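Local coordinates for uncharacterized protein lp_2664 (Lactobacillus plantarum WCFS1, PDB 2PJQ), which is of unknown function but, as an HD-domain protein of the phosphodiesterase clan, may act as a metal-dependent phosphohydrolase, at residues T13-Y18 with V83-Q88; S28-D33 with I138-Y143; A42-K47 with T192-A197; K151-A156 with Q212-W217; A158-M163 with F179-F184. All blocks are in the same frame, centred on the assembly; numbering follows the deposited sequence.

Contact 1: residues T13-Y18 with V83-Q88; sequences TAIQTY and VQLNAQ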
# COMPACT_ATOMS: atom_id res chain seq x y z
N THR B 13 8.51 -8.77 29.72
CA THR B 13 9.33 -7.67 29.21
C THR B 13 10.41 -8.20 28.28
O THR B 13 10.64 -7.64 27.20
CB THR B 13 10.04 -6.88 30.35
OG1 THR B 13 9.08 -6.34 31.26
CG2 THR B 13 10.84 -5.71 29.77
N ALA B 14 11.07 -9.28 28.68
CA ALA B 14 12.14 -9.85 27.86
C ALA B 14 11.61 -10.18 26.48
O ALA B 14 12.22 -9.81 25.47
CB ALA B 14 12.70 -11.10 28.51
N ILE B 15 10.48 -10.88 26.44
CA ILE B 15 9.84 -11.28 25.20
C ILE B 15 9.52 -10.07 24.35
O ILE B 15 9.63 -10.12 23.11
CB ILE B 15 8.52 -12.04 25.48
CG1 ILE B 15 8.82 -13.36 26.19
CG2 ILE B 15 7.77 -12.31 24.17
CD1 ILE B 15 7.62 -14.02 26.71
N GLN B 16 9.10 -8.99 25.01
CA GLN B 16 8.76 -7.75 24.31
C GLN B 16 10.04 -7.27 23.64
O GLN B 16 10.07 -6.99 22.43
CB GLN B 16 8.28 -6.68 25.29
CG GLN B 16 7.82 -5.39 24.61
CD GLN B 16 7.58 -4.24 25.59
OE1 GLN B 16 7.06 -4.43 26.70
NE2 GLN B 16 7.96 -3.04 25.18
N THR B 17 11.09 -7.20 24.45
CA THR B 17 12.38 -6.77 23.98
C THR B 17 12.78 -7.65 22.83
O THR B 17 13.17 -7.15 21.78
CB THR B 17 13.47 -6.89 25.04
OG1 THR B 17 13.07 -6.21 26.22
CG2 THR B 17 14.77 -6.27 24.55
N TYR B 18 12.67 -8.95 23.01
CA TYR B 18 13.04 -9.86 21.94
C TYR B 18 12.27 -9.57 20.65
O TYR B 18 12.86 -9.42 19.57
CB TYR B 18 12.81 -11.30 22.36
CG TYR B 18 13.33 -12.28 21.35
CD1 TYR B 18 14.71 -12.45 21.16
CD2 TYR B 18 12.46 -12.99 20.54
CE1 TYR B 18 15.20 -13.29 20.18
CE2 TYR B 18 12.94 -13.84 19.55
CZ TYR B 18 14.31 -13.98 19.38
OH TYR B 18 14.77 -14.79 18.37
N VAL B 83 15.63 -20.51 21.87
CA VAL B 83 16.88 -20.10 22.46
C VAL B 83 16.57 -18.93 23.39
O VAL B 83 17.12 -18.83 24.48
CB VAL B 83 17.92 -19.69 21.36
CG1 VAL B 83 19.16 -19.07 21.97
CG2 VAL B 83 18.32 -20.93 20.56
N GLN B 84 15.66 -18.06 22.97
CA GLN B 84 15.28 -16.91 23.79
C GLN B 84 14.41 -17.31 24.99
O GLN B 84 14.70 -16.96 26.14
CB GLN B 84 14.54 -15.86 22.95
CG GLN B 84 14.08 -14.65 23.77
CD GLN B 84 15.22 -14.03 24.58
OE1 GLN B 84 16.37 -14.03 24.13
NE2 GLN B 84 14.91 -13.51 25.77
N LEU B 85 13.33 -18.03 24.73
CA LEU B 85 12.48 -18.45 25.81
C LEU B 85 13.29 -19.27 26.79
O LEU B 85 13.11 -19.15 28.00
CB LEU B 85 11.31 -19.26 25.28
CG LEU B 85 10.24 -18.46 24.56
CD1 LEU B 85 9.49 -19.40 23.62
CD2 LEU B 85 9.29 -17.79 25.57
N ASN B 86 14.20 -20.11 26.28
CA ASN B 86 15.02 -20.90 27.20
C ASN B 86 15.92 -19.98 28.01
O ASN B 86 15.97 -20.09 29.23
CB ASN B 86 15.87 -21.93 26.47
CG ASN B 86 15.19 -23.28 26.38
OD1 ASN B 86 14.68 -23.79 27.38
ND2 ASN B 86 15.19 -23.87 25.20
N ALA B 87 16.60 -19.05 27.34
CA ALA B 87 17.46 -18.12 28.05
C ALA B 87 16.69 -17.33 29.11
O ALA B 87 17.30 -16.72 29.97
CB ALA B 87 18.10 -17.18 27.07
N GLN B 88 15.35 -17.35 29.04
CA GLN B 88 14.52 -16.63 30.01
C GLN B 88 13.82 -17.55 31.02
O GLN B 88 12.89 -17.13 31.72
CB GLN B 88 13.45 -15.78 29.29
CG GLN B 88 13.99 -14.64 28.44
CD GLN B 88 14.91 -13.71 29.21
OE1 GLN B 88 14.91 -13.69 30.44
NE2 GLN B 88 15.69 -12.91 28.49
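Tyr18 and Gln84 carry the CH-pi part of this interface. Gln84 CG sits over one face of the Tyr18 ring, 3.7 Å from its centroid and displaced toward the rim, while CB lies near ring atom CE1. Tyr18 CG is anti to the backbone N (chi1 -173°), which directs the side chain toward the opposing helix; the two side chains run past each other in opposite senses. Both belong to the helical bundle of an HD-domain fold, in which helices 9-22 and 74-87 pack nearly antiparallel, their short segments 10.5 Å apart at 153°. The apolar contact is Ile15 CD1 against Leu85 CD2 at 4.3 Å. Ile15 is also covered by Trp61 and Leu62 of helix 53-62, and Leu85 by Ile98 of helix 92-102. In a separate van der Waals contact, Ala14 CB rests 3.5 Å from Gln88 CD. Gln11 NE2, from the preceding turn of helix 9-22, hydrogen-bonds Gln88 O just past the end of helix 74-87.

Contact 2: residues S28-D33 with I138-Y143; sequences SGHGRD and IARALY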
# COMPACT_ATOMS: atom_id res chain seq x y z
N SER B 28 7.39 -4.39 5.99
CA SER B 28 6.35 -5.22 5.37
C SER B 28 5.00 -4.93 6.03
O SER B 28 3.97 -5.42 5.57
CB SER B 28 6.67 -6.70 5.52
OG SER B 28 6.60 -7.10 6.88
N GLY B 29 5.03 -4.14 7.09
CA GLY B 29 3.82 -3.80 7.80
C GLY B 29 3.67 -4.67 9.03
O GLY B 29 2.58 -5.09 9.42
N HIS B 30 4.80 -4.96 9.67
CA HIS B 30 4.78 -5.80 10.85
C HIS B 30 5.89 -5.36 11.79
O HIS B 30 6.50 -6.18 12.49
CB HIS B 30 4.97 -7.27 10.43
CG HIS B 30 3.97 -7.75 9.44
ND1 HIS B 30 2.79 -8.37 9.80
CD2 HIS B 30 3.93 -7.65 8.09
CE1 HIS B 30 2.08 -8.63 8.72
NE2 HIS B 30 2.75 -8.20 7.67
N GLY B 31 6.14 -4.06 11.81
CA GLY B 31 7.18 -3.50 12.65
C GLY B 31 6.62 -3.11 14.00
O GLY B 31 5.54 -3.54 14.38
N ARG B 32 7.36 -2.26 14.70
CA ARG B 32 6.99 -1.83 16.04
C ARG B 32 5.61 -1.21 16.27
O ARG B 32 5.01 -1.45 17.31
CB ARG B 32 8.11 -0.94 16.60
CG ARG B 32 9.35 -1.78 16.97
CD ARG B 32 10.67 -1.06 16.68
NE ARG B 32 11.51 -0.84 17.87
CZ ARG B 32 11.14 -0.13 18.94
NH1 ARG B 32 9.94 0.44 19.02
NH2 ARG B 32 12.01 0.02 19.94
N ASP B 33 5.08 -0.43 15.32
CA ASP B 33 3.74 0.16 15.51
C ASP B 33 2.68 -0.95 15.54
O ASP B 33 1.85 -1.01 16.46
CB ASP B 33 3.44 1.17 14.40
CG ASP B 33 4.34 2.41 14.48
OD1 ASP B 33 4.24 3.13 15.49
OD2 ASP B 33 5.13 2.67 13.54
N ILE B 138 -6.37 -1.62 5.30
CA ILE B 138 -6.19 -1.21 3.91
C ILE B 138 -4.72 -0.83 3.68
O ILE B 138 -4.03 -1.41 2.84
CB ILE B 138 -7.04 0.01 3.56
CG1 ILE B 138 -8.53 -0.34 3.68
CG2 ILE B 138 -6.68 0.52 2.17
CD1 ILE B 138 -9.47 0.85 3.54
N ALA B 139 -4.25 0.13 4.47
CA ALA B 139 -2.87 0.59 4.37
C ALA B 139 -1.88 -0.56 4.40
O ALA B 139 -1.13 -0.76 3.45
CB ALA B 139 -2.56 1.56 5.48
N ARG B 140 -1.90 -1.31 5.50
CA ARG B 140 -1.00 -2.44 5.68
C ARG B 140 -1.11 -3.49 4.59
O ARG B 140 -0.11 -4.06 4.16
CB ARG B 140 -1.24 -3.11 7.01
CG ARG B 140 -0.89 -2.28 8.21
CD ARG B 140 -1.14 -3.15 9.40
NE ARG B 140 -0.34 -4.34 9.24
CZ ARG B 140 -0.65 -5.53 9.71
NH1 ARG B 140 -1.78 -5.71 10.39
NH2 ARG B 140 0.18 -6.55 9.49
N ALA B 141 -2.33 -3.76 4.17
CA ALA B 141 -2.58 -4.73 3.12
C ALA B 141 -1.77 -4.34 1.89
O ALA B 141 -0.83 -5.03 1.52
CB ALA B 141 -4.06 -4.75 2.78
N LEU B 142 -2.11 -3.22 1.27
CA LEU B 142 -1.36 -2.82 0.08
C LEU B 142 0.11 -2.50 0.33
O LEU B 142 0.95 -2.66 -0.56
CB LEU B 142 -2.06 -1.63 -0.61
CG LEU B 142 -3.21 -2.14 -1.47
CD1 LEU B 142 -4.49 -2.27 -0.63
CD2 LEU B 142 -3.39 -1.21 -2.62
N TYR B 143 0.42 -2.04 1.54
CA TYR B 143 1.80 -1.70 1.87
C TYR B 143 2.64 -2.96 1.80
O TYR B 143 3.85 -2.91 1.57
CB TYR B 143 1.85 -1.09 3.26
CG TYR B 143 3.22 -0.77 3.73
CD1 TYR B 143 4.04 -1.76 4.30
CD2 TYR B 143 3.73 0.52 3.64
CE1 TYR B 143 5.32 -1.46 4.77
CE2 TYR B 143 5.00 0.84 4.11
CZ TYR B 143 5.79 -0.15 4.68
OH TYR B 143 7.02 0.17 5.17
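In this HD-domain fold, the turn leading into helix 32-49 passes beside the putative metal-site residues and meets helix 134-148 through Gly29, His30, Arg140 and Tyr143. Gly31 is the N-cap of helix 32-49, and His34, one turn on, converges with His63, Asp64 and Asp128 in what is probably the HD-type metal site, with no metal bound here. Gly29 O accepts two weak hydrogen bonds from one guanidinium, 3.0 Å from Arg140 NE and 2.8 Å from Arg140 NH2, so NE and NH2 share one carbonyl oxygen, neither bond being straight. The Arg140 chain bends at chi3 (58°), turning NE toward that oxygen. NH1 is held by Asp131 O. NH2 stands over one face of the His30 imidazole, the two planes 88° apart. His30 in turn pairs edge-to-face with His34. Tyr143 OH makes a weak hydrogen bond to Glu150 O of the second subunit. Ser28 C lies at the edge of the Tyr143 ring, 3.7 Å from CE1, and Gly29 N is 3.6 Å from Tyr143 CE1.

Contact 3: residues A42-K47 with T192-A197; sequences ARRLAK and TDTAKA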
# COMPACT_ATOMS: atom_id res chain seq x y z
N ALA B 42 -4.63 -6.41 22.59
CA ALA B 42 -4.65 -7.68 23.29
C ALA B 42 -4.97 -7.44 24.75
O ALA B 42 -5.78 -8.14 25.35
CB ALA B 42 -3.30 -8.37 23.16
N ARG B 43 -4.32 -6.42 25.32
CA ARG B 43 -4.49 -6.10 26.72
C ARG B 43 -5.93 -5.71 27.05
O ARG B 43 -6.49 -6.21 28.01
CB ARG B 43 -3.52 -4.99 27.12
CG ARG B 43 -3.49 -4.68 28.62
CD ARG B 43 -2.61 -3.45 28.87
NE ARG B 43 -1.20 -3.72 28.62
CZ ARG B 43 -0.42 -4.39 29.45
NH1 ARG B 43 -0.92 -4.86 30.59
NH2 ARG B 43 0.86 -4.63 29.14
N ARG B 44 -6.54 -4.83 26.27
CA ARG B 44 -7.91 -4.48 26.58
C ARG B 44 -8.82 -5.70 26.48
O ARG B 44 -9.59 -6.00 27.39
CB ARG B 44 -8.44 -3.39 25.65
CG ARG B 44 -9.88 -3.05 25.99
CD ARG B 44 -10.63 -2.33 24.91
NE ARG B 44 -12.05 -2.39 25.21
CZ ARG B 44 -13.02 -1.93 24.42
NH1 ARG B 44 -12.73 -1.37 23.26
NH2 ARG B 44 -14.29 -2.05 24.80
N LEU B 45 -8.72 -6.40 25.35
CA LEU B 45 -9.53 -7.59 25.09
C LEU B 45 -9.34 -8.68 26.14
O LEU B 45 -10.31 -9.30 26.57
CB LEU B 45 -9.19 -8.16 23.70
CG LEU B 45 -10.19 -8.13 22.54
CD1 LEU B 45 -10.97 -6.81 22.46
CD2 LEU B 45 -9.41 -8.38 21.25
N ALA B 46 -8.10 -8.92 26.55
CA ALA B 46 -7.85 -9.95 27.55
C ALA B 46 -8.64 -9.63 28.82
O ALA B 46 -9.35 -10.48 29.36
CB ALA B 46 -6.35 -10.05 27.86
N LYS B 47 -8.52 -8.39 29.28
CA LYS B 47 -9.22 -7.98 30.48
C LYS B 47 -10.73 -8.11 30.37
O LYS B 47 -11.38 -8.68 31.24
CB LYS B 47 -8.78 -6.58 30.84
CG LYS B 47 -7.26 -6.57 31.01
CD LYS B 47 -6.73 -5.32 31.69
CE LYS B 47 -5.22 -5.39 31.83
NZ LYS B 47 -4.67 -4.26 32.63
N THR B 192 -14.00 -12.49 20.52
CA THR B 192 -14.42 -11.62 21.63
C THR B 192 -15.66 -10.78 21.33
O THR B 192 -15.82 -10.27 20.23
CB THR B 192 -13.30 -10.63 21.98
OG1 THR B 192 -12.03 -11.17 21.62
CG2 THR B 192 -13.33 -10.32 23.47
N ASP B 193 -16.53 -10.60 22.32
CA ASP B 193 -17.71 -9.77 22.07
C ASP B 193 -17.26 -8.34 21.84
O ASP B 193 -17.78 -7.66 20.96
CB ASP B 193 -18.70 -9.82 23.24
CG ASP B 193 -19.69 -10.97 23.11
OD1 ASP B 193 -19.95 -11.40 21.97
OD2 ASP B 193 -20.22 -11.43 24.15
N THR B 194 -16.30 -7.90 22.64
CA THR B 194 -15.77 -6.55 22.53
C THR B 194 -15.17 -6.30 21.16
O THR B 194 -15.18 -5.18 20.65
CB THR B 194 -14.68 -6.29 23.57
OG1 THR B 194 -15.24 -6.35 24.88
CG2 THR B 194 -14.06 -4.92 23.36
N ALA B 195 -14.64 -7.36 20.56
CA ALA B 195 -14.01 -7.24 19.27
C ALA B 195 -15.04 -7.19 18.17
O ALA B 195 -14.96 -6.35 17.28
CB ALA B 195 -13.04 -8.38 19.05
N LYS B 196 -16.02 -8.10 18.21
CA LYS B 196 -17.06 -8.12 17.19
C LYS B 196 -17.56 -6.71 17.02
O LYS B 196 -17.79 -6.25 15.92
CB LYS B 196 -18.23 -9.02 17.60
CG LYS B 196 -17.95 -10.50 17.55
CD LYS B 196 -19.20 -11.28 17.87
CE LYS B 196 -18.96 -12.78 17.76
NZ LYS B 196 -20.22 -13.58 17.89
N ALA B 197 -17.72 -6.02 18.14
CA ALA B 197 -18.22 -4.66 18.12
C ALA B 197 -17.25 -3.75 17.40
O ALA B 197 -17.63 -2.98 16.51
CB ALA B 197 -18.45 -4.16 19.55
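Leu45 and Thr194 bring the two backbones to a CA separation of 6.8 Å where the short helical segments 42-47 and 193-197 pass at 129°, their axes 10.1 Å apart. In this all-helical HD-type fold the contact joins helix 32-49 to the start of helix 193-198. Leu45 uses its branch carbon and both methyls: CG lies 3.7 Å from Thr192 OG1, CD1 slides past Thr194 CG2 at 3.7 Å, and CD2 reaches Ala195 CB at 4.2 Å. Val123 and Leu130 of helix 119-130 also pack on it. An alanine at Leu45 would probably open a gap among Thr192, Thr194, Ala195 and that helix, leaving the first turn of 193-198 less firmly seated. Thr194 has CG2 anti to the backbone N, which presents the methyl to helix 32-49, while its OG1 hydrogen-bonds Asp48 OD2. Arg44, extended from CG to NE, lays its guanidinium across that methyl: Thr194 CG2 sits over one face, 3.2 Å from the plane and offset toward NH2.

Contact 4: residues K151-A156 with Q212-W217; sequences KIYDPA and QFKAEW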
# COMPACT_ATOMS: atom_id res chain seq x y z
N LYS B 151 0.62 -8.19 -7.28
CA LYS B 151 -0.21 -7.43 -8.21
C LYS B 151 -1.41 -6.81 -7.46
O LYS B 151 -2.01 -7.44 -6.59
CB LYS B 151 -0.70 -8.38 -9.30
CG LYS B 151 -1.29 -7.71 -10.53
CD LYS B 151 -1.71 -8.76 -11.54
CE LYS B 151 -0.52 -9.62 -11.96
NZ LYS B 151 -0.96 -10.80 -12.76
N ILE B 152 -1.77 -5.58 -7.81
CA ILE B 152 -2.87 -4.93 -7.11
C ILE B 152 -4.25 -5.42 -7.49
O ILE B 152 -5.12 -5.56 -6.63
CB ILE B 152 -2.86 -3.39 -7.31
CG1 ILE B 152 -1.47 -2.83 -7.04
CG2 ILE B 152 -3.85 -2.73 -6.35
CD1 ILE B 152 -1.32 -1.36 -7.39
N TYR B 153 -4.45 -5.70 -8.77
CA TYR B 153 -5.75 -6.14 -9.26
C TYR B 153 -5.61 -6.71 -10.66
O TYR B 153 -4.66 -6.38 -11.37
CB TYR B 153 -6.69 -4.94 -9.29
CG TYR B 153 -8.09 -5.23 -9.78
CD1 TYR B 153 -8.91 -6.13 -9.11
CD2 TYR B 153 -8.60 -4.57 -10.89
CE1 TYR B 153 -10.21 -6.36 -9.53
CE2 TYR B 153 -9.90 -4.78 -11.32
CZ TYR B 153 -10.70 -5.68 -10.63
OH TYR B 153 -12.00 -5.89 -11.04
N ASP B 154 -6.56 -7.55 -11.07
CA ASP B 154 -6.54 -8.16 -12.40
C ASP B 154 -7.96 -8.67 -12.66
O ASP B 154 -8.27 -9.80 -12.33
CB ASP B 154 -5.55 -9.35 -12.41
CG ASP B 154 -5.09 -9.74 -13.82
OD1 ASP B 154 -5.91 -9.75 -14.76
OD2 ASP B 154 -3.89 -10.06 -13.98
N PRO B 155 -8.83 -7.84 -13.26
CA PRO B 155 -10.21 -8.28 -13.52
C PRO B 155 -10.31 -9.70 -14.07
O PRO B 155 -11.32 -10.38 -13.87
CB PRO B 155 -10.74 -7.22 -14.50
CG PRO B 155 -9.51 -6.58 -15.06
CD PRO B 155 -8.58 -6.53 -13.88
N ALA B 156 -9.25 -10.13 -14.74
CA ALA B 156 -9.19 -11.46 -15.32
C ALA B 156 -9.10 -12.49 -14.21
O ALA B 156 -9.70 -13.56 -14.28
CB ALA B 156 -7.98 -11.55 -16.24
N GLN B 212 -14.91 1.66 -4.51
CA GLN B 212 -14.41 2.83 -5.23
C GLN B 212 -13.21 2.48 -6.13
O GLN B 212 -12.99 3.14 -7.15
CB GLN B 212 -14.02 3.93 -4.26
CG GLN B 212 -15.15 4.89 -3.98
CD GLN B 212 -15.77 5.37 -5.27
OE1 GLN B 212 -16.81 4.86 -5.69
NE2 GLN B 212 -15.12 6.34 -5.91
N PHE B 213 -12.45 1.47 -5.75
CA PHE B 213 -11.29 1.06 -6.54
C PHE B 213 -11.72 0.43 -7.87
O PHE B 213 -11.09 0.66 -8.90
CB PHE B 213 -10.41 0.08 -5.74
CG PHE B 213 -9.20 -0.41 -6.50
CD1 PHE B 213 -9.32 -1.42 -7.45
CD2 PHE B 213 -7.95 0.14 -6.26
CE1 PHE B 213 -8.20 -1.87 -8.17
CE2 PHE B 213 -6.82 -0.29 -6.96
CZ PHE B 213 -6.95 -1.30 -7.92
N LYS B 214 -12.79 -0.36 -7.85
CA LYS B 214 -13.27 -1.02 -9.06
C LYS B 214 -14.15 -0.10 -9.87
O LYS B 214 -14.34 -0.31 -11.07
CB LYS B 214 -14.00 -2.31 -8.71
CG LYS B 214 -13.16 -3.18 -7.81
CD LYS B 214 -13.17 -4.63 -8.22
CE LYS B 214 -14.40 -5.32 -7.75
NZ LYS B 214 -14.25 -6.76 -8.06
N ALA B 215 -14.70 0.92 -9.22
CA ALA B 215 -15.55 1.87 -9.93
C ALA B 215 -14.63 2.78 -10.76
O ALA B 215 -14.91 3.05 -11.93
CB ALA B 215 -16.35 2.71 -8.92
N GLU B 216 -13.53 3.21 -10.14
CA GLU B 216 -12.52 4.09 -10.75
C GLU B 216 -11.73 3.38 -11.86
O GLU B 216 -11.42 3.97 -12.89
CB GLU B 216 -11.57 4.61 -9.67
CG GLU B 216 -12.19 5.69 -8.78
CD GLU B 216 -11.35 6.11 -7.57
OE1 GLU B 216 -10.11 6.24 -7.69
OE2 GLU B 216 -11.94 6.33 -6.50
N TRP B 217 -11.41 2.12 -11.63
CA TRP B 217 -10.67 1.34 -12.61
C TRP B 217 -11.50 1.15 -13.87
O TRP B 217 -11.01 1.38 -14.98
CB TRP B 217 -10.28 -0.01 -12.01
CG TRP B 217 -9.61 -0.94 -12.97
CD1 TRP B 217 -10.19 -1.55 -14.05
CD2 TRP B 217 -8.27 -1.43 -12.90
NE1 TRP B 217 -9.29 -2.40 -14.65
CE2 TRP B 217 -8.10 -2.34 -13.96
CE3 TRP B 217 -7.20 -1.20 -12.03
CZ2 TRP B 217 -6.90 -3.02 -14.19
CZ3 TRP B 217 -6.00 -1.88 -12.26
CH2 TRP B 217 -5.86 -2.78 -13.33
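Glu216 OE2, on the helix that carries Phe213 and Trp217, takes a hydrogen bond from Ala135 N of the second subunit and a weak one, 3.2 Å long, from Gln212 NE2. Across the contact the work is done by an aromatic cluster of Tyr153, Phe213 and Trp217. Tyr153 turns its edge to the face of Trp217 in a T-shaped stack, the Tyr153 ring and the six-membered ring of Trp217 having centroids 5.0 Å apart and planes at 84°, with Tyr153 CD2 over the centre of the indole. Phe213 points its own edge at the face of Tyr153 in an offset edge-to-face pair, ring centroids 5.7 Å apart, and its CE1 lies 3.6 Å from Tyr153 CB. CG of all three is anti to the backbone N (Tyr153 chi1 180°), directing each side chain toward the opposing segment. Ile152 CG2 packs on Phe213 CZ and Pro155 CD on Trp217 CZ2. The cluster fastens the loop after helix 134-148 onto helix 204-219; Ile176 of helix 175-183 packs on Tyr153 and Phe213, and Arg37 of the second subunit touches Trp217.

Contact 5: residues A158-M163 with F179-F184; sequences APREHM and FYEKLF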
# COMPACT_ATOMS: atom_id res chain seq x y z
N ALA B 158 -10.00 -13.76 -10.65
CA ALA B 158 -11.06 -13.56 -9.68
C ALA B 158 -10.67 -14.24 -8.39
O ALA B 158 -9.92 -15.21 -8.38
CB ALA B 158 -12.38 -14.13 -10.21
N PRO B 159 -11.17 -13.72 -7.26
CA PRO B 159 -10.89 -14.25 -5.93
C PRO B 159 -11.19 -15.73 -5.73
O PRO B 159 -12.31 -16.18 -5.97
CB PRO B 159 -11.72 -13.35 -5.01
CG PRO B 159 -12.81 -12.84 -5.91
CD PRO B 159 -12.09 -12.57 -7.18
N ARG B 160 -10.16 -16.46 -5.30
CA ARG B 160 -10.28 -17.89 -5.04
C ARG B 160 -11.41 -18.08 -4.05
O ARG B 160 -11.85 -17.12 -3.43
CB ARG B 160 -8.97 -18.43 -4.45
CG ARG B 160 -7.78 -18.33 -5.39
CD ARG B 160 -6.72 -17.38 -4.87
NE ARG B 160 -5.57 -18.09 -4.31
CZ ARG B 160 -4.53 -17.50 -3.73
NH1 ARG B 160 -4.48 -16.18 -3.63
NH2 ARG B 160 -3.54 -18.23 -3.25
N GLU B 161 -11.89 -19.31 -3.91
CA GLU B 161 -12.99 -19.56 -2.99
C GLU B 161 -12.76 -20.77 -2.10
O GLU B 161 -13.18 -20.76 -0.94
CB GLU B 161 -14.30 -19.74 -3.77
CG GLU B 161 -14.80 -18.46 -4.44
CD GLU B 161 -15.23 -17.39 -3.44
OE1 GLU B 161 -16.29 -17.56 -2.80
OE2 GLU B 161 -14.51 -16.38 -3.30
N HIS B 162 -12.10 -21.79 -2.62
CA HIS B 162 -11.83 -22.99 -1.83
C HIS B 162 -10.34 -23.21 -1.61
O HIS B 162 -9.83 -24.32 -1.77
CB HIS B 162 -12.46 -24.23 -2.49
CG HIS B 162 -13.06 -23.99 -3.85
ND1 HIS B 162 -12.29 -23.87 -4.99
CD2 HIS B 162 -14.35 -23.88 -4.25
CE1 HIS B 162 -13.08 -23.71 -6.03
NE2 HIS B 162 -14.33 -23.71 -5.61
N MSE B 163 -9.65 -22.14 -1.21
CA MSE B 163 -8.21 -22.18 -0.98
C MSE B 163 -7.74 -23.26 -0.00
O MSE B 163 -8.52 -23.77 0.80
CB MSE B 163 -7.74 -20.83 -0.46
CG MSE B 163 -8.05 -19.66 -1.37
SE MSE B 163 -7.58 -17.99 -0.51
CE MSE B 163 -5.71 -17.95 -0.96
N PHE B 179 -9.03 -8.83 0.13
CA PHE B 179 -10.17 -8.37 0.92
C PHE B 179 -11.25 -9.42 0.76
O PHE B 179 -11.77 -9.94 1.74
CB PHE B 179 -10.68 -7.01 0.45
CG PHE B 179 -9.72 -5.88 0.71
CD1 PHE B 179 -8.62 -5.70 -0.10
CD2 PHE B 179 -9.89 -5.05 1.79
CE1 PHE B 179 -7.69 -4.69 0.17
CE2 PHE B 179 -8.96 -4.04 2.07
CZ PHE B 179 -7.86 -3.87 1.25
N TYR B 180 -11.57 -9.76 -0.48
CA TYR B 180 -12.59 -10.76 -0.76
C TYR B 180 -12.23 -12.09 -0.14
O TYR B 180 -13.05 -12.70 0.55
CB TYR B 180 -12.77 -10.94 -2.27
CG TYR B 180 -13.55 -9.82 -2.93
CD1 TYR B 180 -14.85 -9.53 -2.53
CD2 TYR B 180 -12.97 -9.02 -3.92
CE1 TYR B 180 -15.56 -8.47 -3.09
CE2 TYR B 180 -13.66 -7.95 -4.49
CZ TYR B 180 -14.96 -7.68 -4.07
OH TYR B 180 -15.63 -6.59 -4.56
N GLU B 181 -11.00 -12.53 -0.39
CA GLU B 181 -10.49 -13.81 0.11
C GLU B 181 -10.27 -13.94 1.61
O GLU B 181 -10.35 -15.04 2.17
CB GLU B 181 -9.17 -14.14 -0.59
CG GLU B 181 -9.32 -14.42 -2.07
CD GLU B 181 -7.99 -14.61 -2.76
OE1 GLU B 181 -7.08 -15.24 -2.18
OE2 GLU B 181 -7.86 -14.14 -3.91
N LYS B 182 -9.99 -12.81 2.27
CA LYS B 182 -9.71 -12.83 3.69
C LYS B 182 -10.31 -11.69 4.50
O LYS B 182 -11.36 -11.85 5.10
CB LYS B 182 -8.18 -12.88 3.91
CG LYS B 182 -7.76 -12.93 5.38
CD LYS B 182 -6.38 -13.54 5.58
CE LYS B 182 -5.91 -13.39 7.01
NZ LYS B 182 -5.15 -12.11 7.22
N LEU B 183 -9.63 -10.54 4.51
CA LEU B 183 -10.05 -9.36 5.26
C LEU B 183 -11.55 -9.06 5.44
O LEU B 183 -11.96 -8.57 6.50
CB LEU B 183 -9.37 -8.13 4.67
CG LEU B 183 -7.87 -8.36 4.45
CD1 LEU B 183 -7.20 -7.07 3.98
CD2 LEU B 183 -7.26 -8.87 5.75
N PHE B 184 -12.37 -9.34 4.43
CA PHE B 184 -13.81 -9.11 4.52
C PHE B 184 -14.53 -10.12 5.40
O PHE B 184 -15.71 -9.94 5.72
CB PHE B 184 -14.47 -9.13 3.12
CG PHE B 184 -14.36 -7.83 2.34
CD1 PHE B 184 -13.89 -6.66 2.93
CD2 PHE B 184 -14.73 -7.80 1.00
CE1 PHE B 184 -13.80 -5.46 2.18
CE2 PHE B 184 -14.64 -6.62 0.24
CZ PHE B 184 -14.18 -5.45 0.84
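Glu181 reaches from helix 175-183 into the loop of 158-163 and meets three of its residues. In this helical fold the loop precedes helix 165-170, and the glutamate lies within a wider pi-type turn at 179-183, marked by the bond from Phe184 N to Phe179 O at 2.8 Å. Glu181 OE1 forms a salt bridge to Arg160 NH1 at 3.1 Å. The guanidinium and carboxylate planes stand 81° apart, so the two groups do not pair flat against each other with two matched bonds. Glu181 CG is anti to the carbonyl carbon (chi1 -67°), and the extended chain beyond it carries the carboxylate out to Arg160. Met163, present as selenomethionine and poorly ordered, crosses Glu181 at about a right angle; as modelled, SE and CE both lie beside OE1, and CE sits over one face of the Arg160 guanidinium. Nearer the helix, Pro159 CB packs 3.8 Å from Tyr180 CB and 3.9 Å from Glu181 CG, the proline and tyrosine side chains lying side by side. An alanine at Glu181 would probably leave Arg160 NH1 without this charge partner and open a gap beside Pro159 and Met163. A second shell borders them: Tyr168 of helix 165-170 packs on Met163, and Arg160 NH2 makes a weak hydrogen bond to Gln171 O.

How the contacts relate
Contacts 2, 4 and 5 form one connected region. Leu142 CD2 of contact 2 lies 4.0 Å from Ile152 CG2 of contact 4, Phe179 and Leu183 of contact 5 pack on Ile138, Ala141 and Leu142, and Lys214 CE of contact 4 touches Tyr180 OH of contact 5 at 3.6 Å. Contacts 2 and 4 also reach the second subunit. Contact 2 is tied to the putative HD site, where Arg140 touches residues of the His34, His63, Asp64 and Asp128 cluster. It shares helix 32-49 with contact 3, their centres about 22 Å apart. Contact 1 lies across the chain's centre from contacts 4 and 5, with centres about 44 and 36 Å away.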